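Agrin (Gallus gallus, PDB 1PZ7) probably takes part in building the neuromuscular junction as a basal lamina protein, its function modulated by alternative splicing and calcium binding. Local coordinates at residues A16-A28 and T146-L158. Sequence-based numbering, arbitrary orientation.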
ATOM      1  N   ALA A  16     -10.292   9.822   6.411  1.00  9.08           N
ATOM      2  CA  ALA A  16      -9.211  10.405   7.192  1.00  9.17           C
ATOM      3  C   ALA A  16      -8.528   9.352   8.044  1.00  8.89           C
ATOM      4  O   ALA A  16      -9.179   8.447   8.569  1.00  8.79           O
ATOM      5  CB  ALA A  16      -9.740  11.521   8.072  1.00  9.29           C
ATOM      6  N   PHE A  17      -7.213   9.499   8.178  1.00  8.62           N
ATOM      7  CA  PHE A  17      -6.374   8.609   8.967  1.00  8.45           C
ATOM      8  C   PHE A  17      -5.652   9.463   9.999  1.00  8.38           C
ATOM      9  O   PHE A  17      -5.010  10.452   9.646  1.00  8.45           O
ATOM     10  CB  PHE A  17      -5.382   7.882   8.053  1.00  8.35           C
ATOM     11  CG  PHE A  17      -6.040   6.904   7.128  1.00  8.95           C
ATOM     12  CD1 PHE A  17      -5.993   5.547   7.389  1.00  9.33           C
ATOM     13  CD2 PHE A  17      -6.746   7.344   6.019  1.00  9.52           C
ATOM     14  CE1 PHE A  17      -6.621   4.651   6.551  1.00  9.42           C
ATOM     15  CE2 PHE A  17      -7.372   6.450   5.186  1.00 10.27           C
ATOM     16  CZ  PHE A  17      -7.310   5.103   5.451  1.00 10.49           C
ATOM     17  N   ASP A  18      -5.769   9.096  11.272  1.00  8.36           N
ATOM     18  CA  ASP A  18      -5.221   9.919  12.348  1.00  8.65           C
ATOM     19  C   ASP A  18      -3.910   9.413  12.943  1.00  8.75           C
ATOM     20  O   ASP A  18      -3.424   9.976  13.917  1.00  8.64           O
ATOM     21  CB  ASP A  18      -6.259  10.077  13.460  1.00  8.40           C
ATOM     22  CG  ASP A  18      -6.520   8.784  14.213  1.00  9.00           C
ATOM     23  OD1 ASP A  18      -7.367   8.802  15.132  1.00 10.69           O
ATOM     24  OD2 ASP A  18      -5.923   7.716  13.969  1.00  9.08           O
ATOM     25  N   GLY A  19      -3.337   8.367  12.361  1.00  9.25           N
ATOM     26  CA  GLY A  19      -2.102   7.801  12.881  1.00  9.62           C
ATOM     27  C   GLY A  19      -2.309   6.454  13.551  1.00 10.14           C
ATOM     28  O   GLY A  19      -1.375   5.656  13.645  1.00 10.12           O
ATOM     29  N   ARG A  20      -3.521   6.214  14.047  1.00 10.67           N
ATOM     30  CA  ARG A  20      -3.875   4.924  14.634  1.00 11.59           C
ATOM     31  C   ARG A  20      -4.869   4.200  13.742  1.00 12.18           C
ATOM     32  O   ARG A  20      -5.205   3.039  13.984  1.00 14.02           O
ATOM     33  CB  ARG A  20      -4.522   5.112  15.998  1.00 11.78           C
ATOM     34  CG  ARG A  20      -3.636   5.695  17.052  1.00 12.28           C
ATOM     35  CD  ARG A  20      -4.422   6.099  18.278  1.00 12.80           C
ATOM     36  NE  ARG A  20      -5.395   7.141  17.947  1.00 13.13           N
ATOM     37  CZ  ARG A  20      -6.491   7.410  18.644  1.00 13.52           C
ATOM     38  NH1 ARG A  20      -6.796   6.717  19.736  1.00 13.34           N
ATOM     39  NH2 ARG A  20      -7.293   8.385  18.243  1.00 13.92           N
ATOM     40  N   THR A  21      -5.366   4.905  12.734  1.00 12.18           N
ATOM     41  CA  THR A  21      -6.346   4.361  11.811  1.00 12.04           C
ATOM     42  C   THR A  21      -5.709   3.412  10.832  1.00 12.20           C
ATOM     43  O   THR A  21      -4.758   3.762  10.146  1.00 12.13           O
ATOM     44  CB  THR A  21      -6.969   5.487  10.970  1.00 12.17           C
ATOM     45  OG1 THR A  21      -7.400   6.562  11.809  1.00 11.86           O
ATOM     46  CG2 THR A  21      -8.237   5.000  10.258  1.00 12.15           C
ATOM     47  N   TYR A  22      -6.239   2.209  10.746  1.00 12.33           N
ATOM     48  CA  TYR A  22      -5.795   1.313   9.706  1.00 12.63           C
ATOM     49  C   TYR A  22      -6.926   0.351   9.402  1.00 12.33           C
ATOM     50  O   TYR A  22      -7.628  -0.115  10.304  1.00 12.51           O
ATOM     51  CB  TYR A  22      -4.489   0.611  10.072  1.00 13.05           C
ATOM     52  CG  TYR A  22      -4.590  -0.317  11.247  1.00 13.95           C
ATOM     53  CD1 TYR A  22      -4.667   0.169  12.542  1.00 16.28           C
ATOM     54  CD2 TYR A  22      -4.604  -1.684  11.064  1.00 15.87           C
ATOM     55  CE1 TYR A  22      -4.757  -0.692  13.622  1.00 16.72           C
ATOM     56  CE2 TYR A  22      -4.691  -2.550  12.131  1.00 16.12           C
ATOM     57  CZ  TYR A  22      -4.767  -2.055  13.404  1.00 16.83           C
ATOM     58  OH  TYR A  22      -4.854  -2.937  14.456  1.00 17.90           O
ATOM     59  N   MET A  23      -7.136   0.114   8.115  1.00 12.12           N
ATOM     60  CA  MET A  23      -8.213  -0.748   7.662  1.00 12.42           C
ATOM     61  C   MET A  23      -7.674  -1.995   7.052  1.00 12.08           C
ATOM     62  O   MET A  23      -6.709  -1.957   6.293  1.00 11.14           O
ATOM     63  CB  MET A  23      -9.056  -0.081   6.587  1.00 12.93           C
ATOM     64  CG  MET A  23     -10.011   0.913   7.101  1.00 14.80           C
ATOM     65  SD  MET A  23      -9.103   2.370   7.427  1.00 18.66           S
ATOM     66  CE  MET A  23     -10.125   3.522   6.640  1.00 17.63           C
ATOM     67  N   GLU A  24      -8.332  -3.098   7.360  1.00 12.08           N
ATOM     68  CA  GLU A  24      -7.974  -4.381   6.810  1.00 12.68           C
ATOM     69  C   GLU A  24      -8.963  -4.735   5.717  1.00 12.94           C
ATOM     70  O   GLU A  24     -10.172  -4.554   5.880  1.00 11.98           O
ATOM     71  CB  GLU A  24      -8.036  -5.445   7.891  1.00 12.64           C
ATOM     72  CG  GLU A  24      -7.645  -6.823   7.402  1.00 14.10           C
ATOM     73  CD  GLU A  24      -7.904  -7.893   8.437  1.00 15.41           C
ATOM     74  OE1 GLU A  24      -7.500  -9.050   8.196  1.00 18.49           O
ATOM     75  OE2 GLU A  24      -8.509  -7.577   9.483  1.00 15.99           O
ATOM     76  N   TYR A  25      -8.445  -5.249   4.610  1.00 13.92           N
ATOM     77  CA  TYR A  25      -9.271  -5.697   3.501  1.00 14.85           C
ATOM     78  C   TYR A  25      -8.768  -7.062   3.066  1.00 16.82           C
ATOM     79  O   TYR A  25      -7.683  -7.484   3.464  1.00 16.32           O
ATOM     80  CB  TYR A  25      -9.187  -4.706   2.334  1.00 14.55           C
ATOM     81  CG  TYR A  25      -9.574  -3.296   2.712  1.00 13.23           C
ATOM     82  CD1 TYR A  25      -8.635  -2.412   3.217  1.00 12.34           C
ATOM     83  CD2 TYR A  25     -10.881  -2.854   2.578  1.00 11.67           C
ATOM     84  CE1 TYR A  25      -8.986  -1.128   3.573  1.00 12.38           C
ATOM     85  CE2 TYR A  25     -11.242  -1.566   2.931  1.00 11.23           C
ATOM     86  CZ  TYR A  25     -10.291  -0.706   3.425  1.00 12.15           C
ATOM     87  OH  TYR A  25     -10.660   0.573   3.783  1.00 12.91           O
ATOM     88  N   HIS A  26      -9.568  -7.767   2.276  1.00 19.56           N
ATOM     89  CA  HIS A  26      -9.150  -9.044   1.720  1.00 21.67           C
ATOM     90  C   HIS A  26      -9.368  -8.999   0.211  1.00 23.27           C
ATOM     91  O   HIS A  26     -10.387  -8.483  -0.249  1.00 23.80           O
ATOM     92  CB  HIS A  26      -9.946 -10.189   2.347  1.00 21.93           C
ATOM     93  CG  HIS A  26      -9.662 -11.531   1.742  1.00 23.38           C
ATOM     94  ND1 HIS A  26     -10.187 -11.930   0.531  1.00 25.29           N
ATOM     95  CD2 HIS A  26      -8.922 -12.571   2.191  1.00 25.27           C
ATOM     96  CE1 HIS A  26      -9.777 -13.154   0.257  1.00 25.23           C
ATOM     97  NE2 HIS A  26      -9.006 -13.566   1.247  1.00 25.94           N
ATOM     98  N   ASN A  27      -8.411  -9.518  -0.559  1.00 25.04           N
ATOM     99  CA  ASN A  27      -8.542  -9.558  -2.017  1.00 26.36           C
ATOM    100  C   ASN A  27      -9.873 -10.217  -2.390  1.00 27.34           C
ATOM    101  O   ASN A  27      -9.918 -11.378  -2.792  1.00 27.88           O
ATOM    102  CB  ASN A  27      -7.358 -10.303  -2.652  1.00 26.57           C
ATOM    103  CG  ASN A  27      -7.502 -11.811  -2.580  1.00 27.45           C
ATOM    104  OD1 ASN A  27      -7.636 -12.484  -3.608  1.00 29.61           O
ATOM    105  ND2 ASN A  27      -7.465 -12.354  -1.370  1.00 28.87           N
ATOM    106  N   ALA A  28     -10.954  -9.453  -2.265  1.00 28.42           N
ATOM    107  CA  ALA A  28     -12.304  -9.989  -2.435  1.00 29.06           C
ATOM    108  C   ALA A  28     -12.912  -9.766  -3.826  1.00 29.75           C
ATOM    109  O   ALA A  28     -14.100 -10.029  -4.038  1.00 30.15           O
ATOM    110  CB  ALA A  28     -13.217  -9.413  -1.358  1.00 29.08           C
ATOM    111  N   THR A 146       0.837 -14.870  -0.713  1.00 10.24           N
ATOM    112  CA  THR A 146       0.019 -14.172   0.267  1.00 10.50           C
ATOM    113  C   THR A 146      -1.353 -14.801   0.457  1.00 10.91           C
ATOM    114  O   THR A 146      -1.819 -15.576  -0.380  1.00 11.56           O
ATOM    115  CB  THR A 146      -0.157 -12.698  -0.164  1.00 10.58           C
ATOM    116  OG1 THR A 146      -1.014 -12.018   0.760  1.00  9.86           O
ATOM    117  CG2 THR A 146      -0.893 -12.596  -1.500  1.00 10.73           C
ATOM    118  N   ASP A 147      -1.988 -14.455   1.571  1.00 10.94           N
ATOM    119  CA  ASP A 147      -3.339 -14.903   1.870  1.00 11.34           C
ATOM    120  C   ASP A 147      -4.350 -13.922   1.286  1.00 11.43           C
ATOM    121  O   ASP A 147      -5.553 -14.176   1.305  1.00 11.96           O
ATOM    122  CB  ASP A 147      -3.537 -15.040   3.384  1.00 11.49           C
ATOM    123  CG  ASP A 147      -3.356 -13.723   4.130  1.00 11.60           C
ATOM    124  OD1 ASP A 147      -3.719 -13.671   5.330  1.00 14.47           O
ATOM    125  OD2 ASP A 147      -2.857 -12.698   3.612  1.00 11.32           O
ATOM    126  N   GLY A 148      -3.860 -12.797   0.770  1.00 11.22           N
ATOM    127  CA  GLY A 148      -4.717 -11.777   0.200  1.00 11.33           C
ATOM    128  C   GLY A 148      -4.991 -10.609   1.135  1.00 11.22           C
ATOM    129  O   GLY A 148      -5.730  -9.691   0.779  1.00 11.63           O
ATOM    130  N   ALA A 149      -4.392 -10.626   2.323  1.00 10.86           N
ATOM    131  CA  ALA A 149      -4.606  -9.555   3.292  1.00 10.69           C
ATOM    132  C   ALA A 149      -4.031  -8.238   2.787  1.00 10.27           C
ATOM    133  O   ALA A 149      -2.961  -8.205   2.178  1.00  9.62           O
ATOM    134  CB  ALA A 149      -3.983  -9.911   4.630  1.00 10.85           C
ATOM    135  N   LEU A 150      -4.746  -7.153   3.060  1.00 10.27           N
ATOM    136  CA  LEU A 150      -4.318  -5.819   2.669  1.00 10.45           C
ATOM    137  C   LEU A 150      -4.656  -4.843   3.788  1.00 10.00           C
ATOM    138  O   LEU A 150      -5.774  -4.840   4.301  1.00  9.89           O
ATOM    139  CB  LEU A 150      -5.014  -5.406   1.372  1.00 10.86           C
ATOM    140  CG  LEU A 150      -4.836  -3.955   0.927  1.00 12.28           C
ATOM    141  CD1 LEU A 150      -3.410  -3.703   0.532  1.00 12.72           C
ATOM    142  CD2 LEU A 150      -5.780  -3.646  -0.228  1.00 13.33           C
ATOM    143  N   TRP A 151      -3.686  -4.024   4.175  1.00  9.77           N
ATOM    144  CA  TRP A 151      -3.898  -3.026   5.214  1.00  9.89           C
ATOM    145  C   TRP A 151      -3.649  -1.636   4.653  1.00  9.54           C
ATOM    146  O   TRP A 151      -2.710  -1.430   3.895  1.00  9.26           O
ATOM    147  CB  TRP A 151      -2.979  -3.280   6.413  1.00 10.47           C
ATOM    148  CG  TRP A 151      -3.298  -4.534   7.168  1.00 12.37           C
ATOM    149  CD1 TRP A 151      -2.768  -5.773   6.960  1.00 13.92           C
ATOM    150  CD2 TRP A 151      -4.212  -4.672   8.260  1.00 13.87           C
ATOM    151  NE1 TRP A 151      -3.301  -6.674   7.848  1.00 15.41           N
ATOM    152  CE2 TRP A 151      -4.192  -6.024   8.659  1.00 14.26           C
ATOM    153  CE3 TRP A 151      -5.053  -3.792   8.939  1.00 15.38           C
ATOM    154  CZ2 TRP A 151      -4.972  -6.510   9.701  1.00 15.86           C
ATOM    155  CZ3 TRP A 151      -5.830  -4.277   9.974  1.00 15.98           C
ATOM    156  CH2 TRP A 151      -5.782  -5.624  10.348  1.00 15.98           C
ATOM    157  N   LEU A 152      -4.494  -0.689   5.034  1.00  9.41           N
ATOM    158  CA  LEU A 152      -4.370   0.677   4.566  1.00  9.89           C
ATOM    159  C   LEU A 152      -4.180   1.613   5.754  1.00  9.96           C
ATOM    160  O   LEU A 152      -4.873   1.487   6.757  1.00  9.92           O
ATOM    161  CB  LEU A 152      -5.638   1.048   3.800  1.00 10.24           C
ATOM    162  CG  LEU A 152      -5.676   2.327   2.973  1.00 11.89           C
ATOM    163  CD1 LEU A 152      -4.700   2.263   1.821  1.00 12.60           C
ATOM    164  CD2 LEU A 152      -7.090   2.536   2.459  1.00 12.51           C
ATOM    165  N   GLY A 153      -3.223   2.531   5.637  1.00 10.20           N
ATOM    166  CA  GLY A 153      -2.964   3.540   6.653  1.00 10.55           C
ATOM    167  C   GLY A 153      -2.133   3.085   7.835  1.00 10.86           C
ATOM    168  O   GLY A 153      -1.773   3.879   8.701  1.00 10.40           O
ATOM    169  N   GLY A 154      -1.826   1.799   7.881  1.00 11.35           N
ATOM    170  CA  GLY A 154      -1.123   1.242   9.010  1.00 12.30           C
ATOM    171  C   GLY A 154      -1.200  -0.259   8.942  1.00 12.88           C
ATOM    172  O   GLY A 154      -1.665  -0.819   7.946  1.00 13.67           O
ATOM    173  N   MET A 155      -0.758  -0.903  10.012  1.00 14.15           N
ATOM    174  CA  MET A 155      -0.623  -2.340  10.036  1.00 14.81           C
ATOM    175  C   MET A 155      -0.904  -2.888  11.417  1.00 15.06           C
ATOM    176  O   MET A 155      -0.589  -2.251  12.414  1.00 14.86           O
ATOM    177  CB  MET A 155       0.821  -2.652   9.679  1.00 15.07           C
ATOM    178  CG  MET A 155       1.071  -4.010   9.171  1.00 16.40           C
ATOM    179  SD  MET A 155       2.411  -3.837   8.046  1.00 16.66           S
ATOM    180  CE  MET A 155       3.797  -3.611   9.142  1.00 16.66           C
ATOM    181  N   GLU A 156      -1.483  -4.080  11.476  1.00 15.50           N
ATOM    182  CA  GLU A 156      -1.747  -4.711  12.756  1.00 15.77           C
ATOM    183  C   GLU A 156      -0.438  -5.203  13.356  1.00 15.87           C
ATOM    184  O   GLU A 156      -0.078  -4.846  14.474  1.00 15.57           O
ATOM    185  CB  GLU A 156      -2.703  -5.894  12.598  1.00 15.90           C
ATOM    186  CG  GLU A 156      -2.871  -6.696  13.876  1.00 16.49           C
ATOM    187  CD  GLU A 156      -3.685  -7.954  13.681  1.00 17.60           C
ATOM    188  OE1 GLU A 156      -4.912  -7.841  13.471  1.00 18.48           O
ATOM    189  OE2 GLU A 156      -3.099  -9.058  13.757  1.00 18.51           O
ATOM    190  N   ARG A 157       0.275  -6.011  12.580  1.00 16.46           N
ATOM    191  CA  ARG A 157       1.524  -6.625  13.018  1.00 16.96           C
ATOM    192  C   ARG A 157       2.723  -5.773  12.609  1.00 17.30           C
ATOM    193  O   ARG A 157       3.231  -5.894  11.496  1.00 17.30           O
ATOM    194  CB  ARG A 157       1.625  -8.024  12.413  1.00 17.13           C
ATOM    195  CG  ARG A 157       0.319  -8.824  12.522  1.00 18.04           C
ATOM    196  CD  ARG A 157       0.295 -10.093  11.690  1.00 18.64           C
ATOM    197  NE  ARG A 157      -1.059 -10.584  11.445  1.00 20.15           N
ATOM    198  CZ  ARG A 157      -1.337 -11.702  10.782  1.00 21.34           C
ATOM    199  NH1 ARG A 157      -2.596 -12.076  10.605  1.00 22.10           N
ATOM    200  NH2 ARG A 157      -0.356 -12.451  10.294  1.00 21.23           N
ATOM    201  N   LEU A 158       3.178  -4.928  13.531  1.00 17.85           N
ATOM    202  CA  LEU A 158       4.275  -3.996  13.275  1.00 18.21           C
ATOM    203  C   LEU A 158       5.666  -4.611  13.406  1.00 18.48           C
ATOM    204  O   LEU A 158       6.616  -4.109  12.803  1.00 18.71           O
ATOM    205  CB  LEU A 158       4.169  -2.805  14.226  1.00 18.33           C
ATOM    206  CG  LEU A 158       2.879  -1.992  14.120  1.00 18.71           C
ATOM    207  CD1 LEU A 158       2.806  -0.989  15.257  1.00 19.29           C
ATOM    208  CD2 LEU A 158       2.784  -1.295  12.770  1.00 18.68           C
TER
HETATM  209  O   HOH W   1      -1.876   3.212  11.716  1.00 26.40           O
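The indole of W151 is clasped on both faces: E24 lays its aliphatic chain over one, CB 3.4 Å from the centroid of the six-membered ring and nearly on its normal, while the backbone of M155 and E156 covers the other. With CG anti to the backbone N (chi1 -179°) and the chain extended beyond it, E24 runs across the indole and its carboxylate ends almost parallel to the ring, planes 14° apart; glutamate suits this partly exposed place, its methylenes packing on the ring and its carboxylate beyond them. The Y22 ring lies beside the indole, oblique to it, planes at 39°, with the O of M155 over one face.

On the other side of the sheet, L152 CB meets the edge of the Y25 ring, 4.0 Å from CE1, and its CD2 meets CZ of F17; F17 and L152 both pack on I176, L152 also on L188, and the hydroxyl of Y25 is hydrogen-bonded to the O of L188. Paired backbone bonds join M23 to L152 and Y25 to L150, the shortest from Y25 N to L150 O (2.7 Å). Beyond them N27 N donates to G148 O at 3.0 Å. Glycine suits the turns at G148, close against N27, and G153, close against F17, both with positive phi. Strand 23-26, paired with 149-152, is one edge of a six-stranded antiparallel sheet, characteristic of the laminin G jelly-roll sandwich.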